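Local atomic coordinates of putative carbohydrate-active enzyme (Uncultured organism, PDB entry 5WH8), a protein that probably hydrolyses O-glycosidic bonds in cellulose through this glycoside hydrolase family 5 catalytic domain, one part of a larger multi-modular cellulase. Residues A[84-87]-A[88-92]; A[130-133]-A[134-138]; A[50-53]-A[54-58]. All blocks are in the same frame, centred on the assembly; numbering follows the deposited sequence. Where two conformers were deposited one is given.

Interaction 1. Residues A[84-87]-A[88-92]; sequences DDYN and AYIDN. With EDO (1,2-ethanediol), chain J.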
ATOM      1  N   ASP A  84      16.659  10.564   9.620  1.00 15.69           N
ATOM      2  CA  ASP A  84      17.540   9.486   9.171  1.00 14.17           C
ATOM      3  C   ASP A  84      17.359   8.216  10.006  1.00 15.54           C
ATOM      4  O   ASP A  84      17.505   7.104   9.489  1.00 17.47           O
ATOM      5  CB  ASP A  84      19.007   9.936   9.205  1.00 17.55           C
ATOM      6  CG  ASP A  84      19.344  10.896   8.082  1.00 20.51           C
ATOM      7  OD1 ASP A  84      19.405  10.434   6.918  1.00 21.86           O
ATOM      8  OD2 ASP A  84      19.551  12.104   8.351  1.00 17.79           O
ATOM      9  N   ASP A  85      17.054   8.361  11.292  1.00 15.90           N
ATOM     10  CA  ASP A  85      16.745   7.180  12.100  1.00 14.25           C
ATOM     11  C   ASP A  85      15.388   6.554  11.721  1.00 15.17           C
ATOM     12  O   ASP A  85      15.210   5.349  11.828  1.00 14.70           O
ATOM     13  CB  ASP A  85      16.743   7.506  13.579  1.00 15.23           C
ATOM     14  CG  ASP A  85      18.135   7.800  14.106  1.00 22.50           C
ATOM     15  OD1 ASP A  85      19.094   7.148  13.644  1.00 17.95           O
ATOM     16  OD2 ASP A  85      18.256   8.670  14.996  1.00 21.11           O
ATOM     17  N   TYR A  86      14.435   7.380  11.313  1.00 14.19           N
ATOM     18  CA  TYR A  86      13.148   6.871  10.840  1.00 13.67           C
ATOM     19  C   TYR A  86      13.432   6.049   9.569  1.00 16.49           C
ATOM     20  O   TYR A  86      12.882   4.953   9.384  1.00 13.91           O
ATOM     21  CB  TYR A  86      12.188   8.052  10.591  1.00 12.75           C
ATOM     22  CG  TYR A  86      10.705   7.777  10.687  1.00 14.50           C
ATOM     23  CD1 TYR A  86      10.156   6.608  10.171  1.00 17.57           C
ATOM     24  CD2 TYR A  86       9.850   8.706  11.265  1.00 16.85           C
ATOM     25  CE1 TYR A  86       8.794   6.362  10.236  1.00 16.46           C
ATOM     26  CE2 TYR A  86       8.468   8.457  11.331  1.00 11.50           C
ATOM     27  CZ  TYR A  86       7.957   7.290  10.801  1.00 13.82           C
ATOM     28  OH  TYR A  86       6.595   7.018  10.841  1.00 15.49           O
ATOM     29  N   ASN A  87      14.335   6.545   8.715  1.00 14.06           N
ATOM     30  CA  ASN A  87      14.784   5.777   7.545  1.00 13.27           C
ATOM     31  C   ASN A  87      15.309   4.394   7.949  1.00 15.50           C
ATOM     32  O   ASN A  87      15.016   3.380   7.301  1.00 14.53           O
ATOM     33  CB  ASN A  87      15.899   6.524   6.776  1.00 15.44           C
ATOM     34  CG  ASN A  87      15.407   7.719   5.991  1.00 18.79           C
ATOM     35  OD1 ASN A  87      14.220   8.015   5.960  1.00 15.83           O
ATOM     36  ND2 ASN A  87      16.347   8.433   5.351  1.00 18.87           N
ATOM     37  N   ALA A  88      16.102   4.338   9.017  1.00 15.02           N
ATOM     38  CA  ALA A  88      16.708   3.084   9.438  1.00 15.69           C
ATOM     39  C   ALA A  88      15.652   2.094   9.944  1.00 15.08           C
ATOM     40  O   ALA A  88      15.722   0.883   9.682  1.00 15.65           O
ATOM     41  CB  ALA A  88      17.764   3.345  10.515  1.00 16.88           C
ATOM     42  N   TYR A  89      14.653   2.621  10.640  1.00 14.38           N
ATOM     43  CA  TYR A  89      13.518   1.828  11.100  1.00 12.67           C
ATOM     44  C   TYR A  89      12.728   1.227   9.935  1.00 10.61           C
ATOM     45  O   TYR A  89      12.325   0.054   9.969  1.00 13.38           O
ATOM     46  CB  TYR A  89      12.620   2.715  11.959  1.00 13.13           C
ATOM     47  CG  TYR A  89      11.302   2.107  12.375  1.00 14.06           C
ATOM     48  CD1 TYR A  89      11.216   1.289  13.485  1.00 21.75           C
ATOM     49  CD2 TYR A  89      10.134   2.375  11.666  1.00 18.80           C
ATOM     50  CE1 TYR A  89      10.022   0.743  13.876  1.00 21.67           C
ATOM     51  CE2 TYR A  89       8.935   1.820  12.050  1.00 23.23           C
ATOM     52  CZ  TYR A  89       8.886   1.015  13.156  1.00 22.94           C
ATOM     53  OH  TYR A  89       7.694   0.472  13.558  1.00 24.88           O
ATOM     54  N   ILE A  90      12.475   2.054   8.924  1.00 10.54           N
ATOM     55  CA  ILE A  90      11.779   1.617   7.721  1.00 11.23           C
ATOM     56  C   ILE A  90      12.574   0.512   7.039  1.00 11.52           C
ATOM     57  O   ILE A  90      12.013  -0.521   6.624  1.00 11.94           O
ATOM     58  CB  ILE A  90      11.553   2.822   6.766  1.00  9.76           C
ATOM     59  CG1 ILE A  90      10.552   3.805   7.396  1.00 12.26           C
ATOM     60  CG2 ILE A  90      11.047   2.366   5.403  1.00 10.65           C
ATOM     61  CD1 ILE A  90      10.543   5.213   6.769  1.00 12.58           C
ATOM     62  N   ASP A  91      13.888   0.719   6.921  1.00 10.83           N
ATOM     63  CA  ASP A  91      14.757  -0.276   6.302  1.00 10.43           C
ATOM     64  C   ASP A  91      14.660  -1.625   7.023  1.00 10.92           C
ATOM     65  O   ASP A  91      14.664  -2.680   6.378  1.00 11.51           O
ATOM     66  CB  ASP A  91      16.223   0.149   6.330  1.00 12.86           C
ATOM     67  CG  ASP A  91      16.559   1.312   5.395  1.00 17.52           C
ATOM     68  OD1 ASP A  91      15.810   1.625   4.444  1.00 12.98           O
ATOM     69  OD2 ASP A  91      17.646   1.906   5.610  1.00 16.92           O
ATOM     70  N   ASN A  92      14.614  -1.588   8.355  0.50 11.31           N
ATOM     71  CA  ASN A  92      14.470  -2.811   9.143  0.50 12.57           C
ATOM     72  C   ASN A  92      13.180  -3.556   8.778  0.50 12.00           C
ATOM     73  O   ASN A  92      13.177  -4.777   8.623  0.50 11.51           O
ATOM     74  CB  ASN A  92      14.478  -2.519  10.650  0.50 15.14           C
ATOM     75  CG  ASN A  92      15.844  -2.070  11.175  0.50 16.62           C
ATOM     76  OD1 ASN A  92      16.867  -2.174  10.501  0.50 15.88           O
ATOM     77  ND2 ASN A  92      15.849  -1.574  12.406  0.50 18.65           N
TER
HETATM   78  C1  EDO J 409      20.206   7.226   6.294  1.00 32.27           C
HETATM   79  O1  EDO J 409      19.000   7.967   6.062  1.00 26.23           O
HETATM   80  C2  EDO J 409      19.922   5.890   6.973  1.00 30.20           C
HETATM   81  O2  EDO J 409      19.582   6.097   8.350  1.00 32.06           O

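Interaction 2. Residues A[130-133]-A[134-138]; sequences DYMS and AKHKD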
ATOM      1  N   ASP A 130      15.186   9.845  -2.552  1.00 11.43           N
ATOM      2  CA  ASP A 130      16.570   9.649  -3.026  1.00 12.22           C
ATOM      3  C   ASP A 130      17.227   8.530  -2.216  1.00 12.62           C
ATOM      4  O   ASP A 130      17.773   7.574  -2.782  1.00 14.51           O
ATOM      5  CB  ASP A 130      17.356  10.966  -2.885  1.00 15.57           C
ATOM      6  CG  ASP A 130      18.655  11.015  -3.713  1.00 19.12           C
ATOM      7  OD1 ASP A 130      18.904  10.194  -4.601  1.00 17.18           O
ATOM      8  OD2 ASP A 130      19.452  11.939  -3.459  1.00 28.43           O
ATOM      9  N   TYR A 131      17.145   8.639  -0.897  1.00 13.46           N
ATOM     10  CA  TYR A 131      17.690   7.614  -0.022  1.00 12.81           C
ATOM     11  C   TYR A 131      17.033   6.247  -0.254  1.00 13.82           C
ATOM     12  O   TYR A 131      17.729   5.244  -0.435  1.00 13.48           O
ATOM     13  CB  TYR A 131      17.556   7.989   1.451  1.00 13.45           C
ATOM     14  CG  TYR A 131      18.018   6.844   2.315  1.00 14.46           C
ATOM     15  CD1 TYR A 131      19.374   6.616   2.515  1.00 20.55           C
ATOM     16  CD2 TYR A 131      17.114   5.933   2.853  1.00 13.44           C
ATOM     17  CE1 TYR A 131      19.821   5.534   3.262  1.00 20.39           C
ATOM     18  CE2 TYR A 131      17.548   4.851   3.597  1.00 12.94           C
ATOM     19  CZ  TYR A 131      18.908   4.655   3.800  1.00 17.64           C
ATOM     20  OH  TYR A 131      19.378   3.593   4.541  1.00 16.92           O
ATOM     21  N   MET A 132      15.703   6.182  -0.237  1.00 13.59           N
ATOM     22  CA  MET A 132      15.051   4.873  -0.270  1.00 13.52           C
ATOM     23  C   MET A 132      15.291   4.126  -1.577  1.00 10.98           C
ATOM     24  O   MET A 132      15.471   2.902  -1.587  1.00 13.19           O
ATOM     25  CB  MET A 132      13.539   5.005  -0.009  1.00 12.74           C
ATOM     26  CG  MET A 132      13.215   5.294   1.460  1.00 12.43           C
ATOM     27  SD  MET A 132      13.656   3.892   2.540  1.00 12.90           S
ATOM     28  CE  MET A 132      13.682   4.665   4.133  1.00 10.86           C
ATOM     29  N   SER A 133      15.300   4.855  -2.688  1.00 12.63           N
ATOM     30  CA  SER A 133      15.503   4.226  -3.986  1.00 11.46           C
ATOM     31  C   SER A 133      16.948   3.769  -4.163  1.00 13.20           C
ATOM     32  O   SER A 133      17.177   2.717  -4.748  1.00 15.70           O
ATOM     33  CB  SER A 133      15.071   5.169  -5.131  1.00 14.77           C
ATOM     34  OG  SER A 133      15.731   6.429  -5.100  1.00 14.62           O
ATOM     35  N   ALA A 134      17.910   4.528  -3.640  1.00 13.80           N
ATOM     36  CA  ALA A 134      19.308   4.076  -3.650  1.00 13.48           C
ATOM     37  C   ALA A 134      19.498   2.848  -2.739  1.00 16.29           C
ATOM     38  O   ALA A 134      20.135   1.876  -3.114  1.00 16.31           O
ATOM     39  CB  ALA A 134      20.236   5.197  -3.218  1.00 14.15           C
ATOM     40  N   LYS A 135      18.918   2.885  -1.548  1.00 12.41           N
ATOM     41  CA  LYS A 135      19.090   1.805  -0.575  1.00 12.37           C
ATOM     42  C   LYS A 135      18.435   0.514  -1.031  1.00 15.04           C
ATOM     43  O   LYS A 135      18.975  -0.571  -0.800  1.00 16.07           O
ATOM     44  CB  LYS A 135      18.528   2.229   0.781  1.00 13.16           C
ATOM     45  CG  LYS A 135      18.672   1.215   1.915  1.00 16.13           C
ATOM     46  CD  LYS A 135      20.138   0.996   2.299  1.00 19.99           C
ATOM     47  CE  LYS A 135      20.262   0.280   3.643  1.00 36.27           C
ATOM     48  NZ  LYS A 135      19.626  -1.060   3.618  1.00 51.98           N
ATOM     49  N   HIS A 136      17.285   0.629  -1.692  1.00 12.97           N
ATOM     50  CA  HIS A 136      16.486  -0.560  -2.008  1.00 10.86           C
ATOM     51  C   HIS A 136      16.455  -0.905  -3.491  1.00 13.61           C
ATOM     52  O   HIS A 136      15.634  -1.709  -3.918  1.00 13.02           O
ATOM     53  CB  HIS A 136      15.068  -0.375  -1.441  1.00 12.47           C
ATOM     54  CG  HIS A 136      15.074  -0.261   0.046  1.00 10.17           C
ATOM     55  ND1 HIS A 136      15.435  -1.314   0.869  1.00 13.44           N
ATOM     56  CD2 HIS A 136      14.859   0.795   0.859  1.00 13.15           C
ATOM     57  CE1 HIS A 136      15.415  -0.907   2.127  1.00 13.58           C
ATOM     58  NE2 HIS A 136      15.073   0.371   2.145  1.00 15.00           N
ATOM     59  N   LYS A 137      17.401  -0.351  -4.259  1.00 12.74           N
ATOM     60  CA  LYS A 137      17.504  -0.677  -5.690  1.00 14.00           C
ATOM     61  C   LYS A 137      17.481  -2.176  -5.964  1.00 13.81           C
ATOM     62  O   LYS A 137      16.812  -2.646  -6.896  1.00 15.73           O
ATOM     63  CB  LYS A 137      18.804  -0.093  -6.294  1.00 15.91           C
ATOM     64  CG  LYS A 137      19.085  -0.592  -7.727  1.00 20.36           C
ATOM     65  CD  LYS A 137      20.449  -0.143  -8.263  1.00 29.17           C
ATOM     66  CE  LYS A 137      20.658  -0.644  -9.703  1.00 36.04           C
ATOM     67  NZ  LYS A 137      22.041  -0.424 -10.204  1.00 47.92           N
ATOM     68  N   ASP A 138      18.244  -2.926  -5.178  1.00 14.16           N
ATOM     69  CA  ASP A 138      18.429  -4.348  -5.450  1.00 15.32           C
ATOM     70  C   ASP A 138      17.399  -5.204  -4.719  1.00 18.27           C
ATOM     71  O   ASP A 138      17.480  -6.437  -4.745  1.00 20.07           O
ATOM     72  CB  ASP A 138      19.846  -4.769  -5.064  1.00 17.11           C
ATOM     73  CG  ASP A 138      20.909  -4.105  -5.931  1.00 24.64           C
ATOM     74  OD1 ASP A 138      20.647  -3.823  -7.120  1.00 26.88           O
ATOM     75  OD2 ASP A 138      22.006  -3.852  -5.407  1.00 37.94           O
TER

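Interaction 3. Residues A[50-53]-A[54-58]; sequences SLTA and LVKDW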
ATOM      1  N   SER A  50       5.210 -10.177  14.657  1.00 11.48           N
ATOM      2  CA  SER A  50       3.864  -9.871  14.198  1.00  9.33           C
ATOM      3  C   SER A  50       3.769 -10.086  12.700  1.00 11.48           C
ATOM      4  O   SER A  50       2.785 -10.645  12.208  1.00 10.60           O
ATOM      5  CB  SER A  50       3.453  -8.439  14.576  1.00 13.04           C
ATOM      6  OG  SER A  50       4.148  -7.448  13.836  1.00 14.08           O
ATOM      7  N   LEU A  51       4.784  -9.658  11.953  1.00 12.69           N
ATOM      8  CA  LEU A  51       4.746  -9.891  10.516  1.00  9.89           C
ATOM      9  C   LEU A  51       4.871 -11.383  10.170  1.00 12.55           C
ATOM     10  O   LEU A  51       4.268 -11.848   9.216  1.00 11.45           O
ATOM     11  CB  LEU A  51       5.842  -9.092   9.819  1.00 10.65           C
ATOM     12  CG  LEU A  51       5.498  -7.649   9.417  1.00 18.97           C
ATOM     13  CD1 LEU A  51       4.515  -7.654   8.292  1.00 24.67           C
ATOM     14  CD2 LEU A  51       4.973  -6.839  10.570  1.00 18.66           C
ATOM     15  N   THR A  52       5.600 -12.156  10.974  1.00 12.35           N
ATOM     16  CA  THR A  52       5.646 -13.603  10.775  1.00 10.22           C
ATOM     17  C   THR A  52       4.235 -14.209  10.921  1.00 10.52           C
ATOM     18  O   THR A  52       3.838 -15.047  10.115  1.00 13.74           O
ATOM     19  CB  THR A  52       6.656 -14.288  11.758  1.00 12.16           C
ATOM     20  OG1 THR A  52       7.984 -13.896  11.436  1.00 14.47           O
ATOM     21  CG2 THR A  52       6.594 -15.794  11.636  1.00 17.03           C
ATOM     22  N   ALA A  53       3.470 -13.758  11.916  1.00 10.77           N
ATOM     23  CA  ALA A  53       2.087 -14.221  12.077  1.00 12.18           C
ATOM     24  C   ALA A  53       1.225 -13.797  10.890  1.00 11.66           C
ATOM     25  O   ALA A  53       0.399 -14.573  10.411  1.00 12.80           O
ATOM     26  CB  ALA A  53       1.476 -13.689  13.401  1.00 14.61           C
ATOM     27  N   LEU A  54       1.394 -12.562  10.415  1.00 10.65           N
ATOM     28  CA  LEU A  54       0.628 -12.123   9.258  1.00 11.60           C
ATOM     29  C   LEU A  54       0.879 -13.020   8.043  1.00 10.41           C
ATOM     30  O   LEU A  54      -0.042 -13.340   7.278  1.00 12.51           O
ATOM     31  CB  LEU A  54       0.954 -10.670   8.922  1.00 10.17           C
ATOM     32  CG  LEU A  54       0.195  -9.641   9.772  1.00  8.94           C
ATOM     33  CD1 LEU A  54       0.826  -8.284   9.597  1.00 13.04           C
ATOM     34  CD2 LEU A  54      -1.260  -9.610   9.355  1.00 11.58           C
ATOM     35  N   VAL A  55       2.130 -13.397   7.826  1.00  9.50           N
ATOM     36  CA  VAL A  55       2.467 -14.221   6.662  1.00 10.51           C
ATOM     37  C   VAL A  55       2.033 -15.668   6.844  1.00 12.83           C
ATOM     38  O   VAL A  55       1.334 -16.228   5.980  1.00 13.95           O
ATOM     39  CB  VAL A  55       3.980 -14.133   6.377  1.00 12.67           C
ATOM     40  CG1 VAL A  55       4.385 -15.064   5.236  1.00 16.31           C
ATOM     41  CG2 VAL A  55       4.361 -12.699   6.030  1.00 13.33           C
ATOM     42  N   LYS A  56       2.422 -16.272   7.963  1.00 12.19           N
ATOM     43  CA  LYS A  56       2.146 -17.692   8.173  1.00 11.34           C
ATOM     44  C   LYS A  56       0.697 -18.010   8.536  1.00 13.16           C
ATOM     45  O   LYS A  56       0.196 -19.075   8.145  1.00 14.41           O
ATOM     46  CB  LYS A  56       3.060 -18.262   9.265  1.00 14.25           C
ATOM     47  CG  LYS A  56       4.548 -18.139   8.980  1.00 18.88           C
ATOM     48  CD  LYS A  56       5.005 -18.805   7.676  1.00 34.41           C
ATOM     49  CE  LYS A  56       4.922 -20.324   7.734  1.00 47.82           C
ATOM     50  NZ  LYS A  56       5.444 -20.944   6.480  1.00 48.29           N
ATOM     51  N   ASP A  57       0.040 -17.127   9.290  1.00 10.39           N
ATOM     52  CA  ASP A  57      -1.328 -17.353   9.768  1.00 10.34           C
ATOM     53  C   ASP A  57      -2.420 -16.594   9.000  1.00 13.20           C
ATOM     54  O   ASP A  57      -3.509 -17.120   8.807  1.00 12.86           O
ATOM     55  CB  ASP A  57      -1.449 -16.977  11.256  1.00 12.94           C
ATOM     56  CG  ASP A  57      -0.401 -17.653  12.136  1.00 14.94           C
ATOM     57  OD1 ASP A  57      -0.018 -18.813  11.854  1.00 19.65           O
ATOM     58  OD2 ASP A  57       0.019 -17.028  13.126  1.00 12.39           O
ATOM     59  N   TRP A  58      -2.173 -15.350   8.591  1.00 11.10           N
ATOM     60  CA  TRP A  58      -3.192 -14.622   7.830  1.00 11.39           C
ATOM     61  C   TRP A  58      -2.991 -14.777   6.312  1.00 11.56           C
ATOM     62  O   TRP A  58      -3.851 -14.354   5.556  1.00 12.11           O
ATOM     63  CB  TRP A  58      -3.217 -13.117   8.159  1.00 11.17           C
ATOM     64  CG  TRP A  58      -3.474 -12.659   9.577  1.00 10.75           C
ATOM     65  CD1 TRP A  58      -3.028 -13.219  10.751  1.00 12.61           C
ATOM     66  CD2 TRP A  58      -4.219 -11.497   9.946  1.00  9.86           C
ATOM     67  NE1 TRP A  58      -3.447 -12.459  11.818  1.00 10.39           N
ATOM     68  CE2 TRP A  58      -4.186 -11.401  11.350  1.00 11.19           C
ATOM     69  CE3 TRP A  58      -4.907 -10.519   9.220  1.00 14.60           C
ATOM     70  CZ2 TRP A  58      -4.808 -10.372  12.041  1.00 10.75           C
ATOM     71  CZ3 TRP A  58      -5.520  -9.505   9.895  1.00 13.73           C
ATOM     72  CH2 TRP A  58      -5.474  -9.426  11.301  1.00 13.57           C
TER

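Interaction 1. Residues A[84-87]-A[88-92]
In the (beta/alpha)8 barrel of this family 5 glycoside hydrolase, Tyr86 and Ile90 meet one turn apart near the start of helix 83-100, which links strands 62-68 and 103-109 in a beta-alpha-beta crossover. Four successive i to i+4 backbone hydrogen bonds, from Ala88 N to Asp84 O through to Asp91 N to Asn87 O, carry the helix from one segment into the next.

On the apolar side, Ile90 CD1 lies 3.7 Å from CD1 of Tyr86, with the two side chains crossing at a slant. CG1 of Ile90 is placed anti to its own carbonyl carbon (chi1 -68°), which sends that branch back toward Tyr86. On the neighbouring flank the Tyr89 ring makes a looser contact, its CD2 4.4 Å from Tyr86 CE1. Both tyrosine rings also meet Trp80 edge-to-face, while Tyr86 and Ile90 reach Ile67 on strand 62-68, so this side of the helix faces the barrel.

The other flank is polar. Asp91 folds its carboxylate back along the helix, but its two oxygens are engaged by helix 122-135 and the residues just after it: OD2 by Tyr131 and OD1 by His136. The amide of Asn87 is held at both ends, with OD1 bonded to the hydroxyl of Tyr75.

A 1,2-ethanediol molecule, probably acquired from the crystallisation liquor, bridges one turn of the helix. Its O2 donates to the backbone oxygen of Asp84 (O2 to O 2.6 Å), and its O1 donates to the Asp84 carboxylate (O1 to OD1 2.6 Å). That same O1 accepts the amide N-H of Asn87, with ND2 2.8 Å from O1 and an N-H...O angle of 159°.

Interaction 2. Residues A[130-133]-A[134-138]
Tyr131 and Lys135 run side by side at the C-terminal end of helix 122-135 in the barrel. Their contact is CH-pi: Lys135 CB sits over one ring face, 4.2 Å from the centroid of the Tyr131 ring and 24° off its normal. Farther out, the lysine chain follows the ring to its hydroxyl, where CD is 3.5 Å from Tyr131 OH; a bend at chi2 (67°) keeps the methylenes alongside.

A sulfur-aromatic contact joins the next pair. Met132 SD approaches the imidazole of His136 at its edge, in the ring plane, with SD 3.7 Å from CD2 of His136.

Backbone hydrogen bonds complete the turn, from Ala134 N to Asp130 O, Lys135 N to Tyr131 O and His136 N to Met132 O. The last is more bent, at 141°, where His136 departs from helical geometry.

The polar ends of Tyr131 and His136 find partners on helix 83-100 and, for the imidazole, at Asp139 as well. With Asp91 at NE2 and Asp139 at ND1, the imidazole is fixed in rotation, and the paired negative charges would probably favour its protonated form.

Interaction 3. Residues A[50-53]-A[54-58]
Ser50 O accepts the N-H of Leu54 at 3.0 Å (Leu54 N to Ser50 O), one of a run of i to i+4 bonds in helix 48-56; the Ser50 hydroxyl itself turns back to Cys45 O and Thr47 N.

Leu51 follows, its CD1 4.0 Å from CD1 of Leu54 as the two branched chains meet at an angle, and both leucines rest on Phe63 of strand 62-68. Leu51 O also receives Val55 N and is brushed by a Val55 methyl, CG2, at 3.3 Å from that oxygen.

In Thr52, OG1 is anti to the carbonyl carbon (chi1 -67°) and bonds to Glu48 O; this leaves CG2 anti to the backbone N and sets the methyl beside Lys56 CG, 4.1 Å from CG2. The backbone bond from Lys56 N to Thr52 O is nearly straight, at 171°.

Ala53 O accepts both the i+4 N-H of Asp57 (N to O 2.8 Å) and the i+5 N-H of Trp58, the latter lying in the carbonyl plane. Asp57 OD2 packs by Ala53 CB and bonds to Asn294, and Trp58 NE1 reaches Trp293 O. This doubly gripped carbonyl belongs to the last turn of a helix in a beta-alpha-beta unit of the TIM barrel, as the chain runs on toward strand 62-68.

From the N terminus, interaction 3 comes first, then interaction 1, then interaction 2; they follow in series, none nesting in or crossing another, and each is local, within one continuous stretch, and closes no long loop. Their helices are consecutive in the barrel: helix 48-56 connects strand 32-36 to strand 62-68, helix 83-100 leads on to strand 103-109, and helix 122-135 to strand 142-145. Interactions 1 and 2, with centres about 12 Å apart, touch through the Asp91 side chain and the packing of Asn87 on Tyr131, joining helices 83-100 and 122-135. Interaction 3 stands apart, its centre about 22 Å from that of interaction 1, although Leu51, Thr52 and Val55 touch Leu100 farther along helix 83-100.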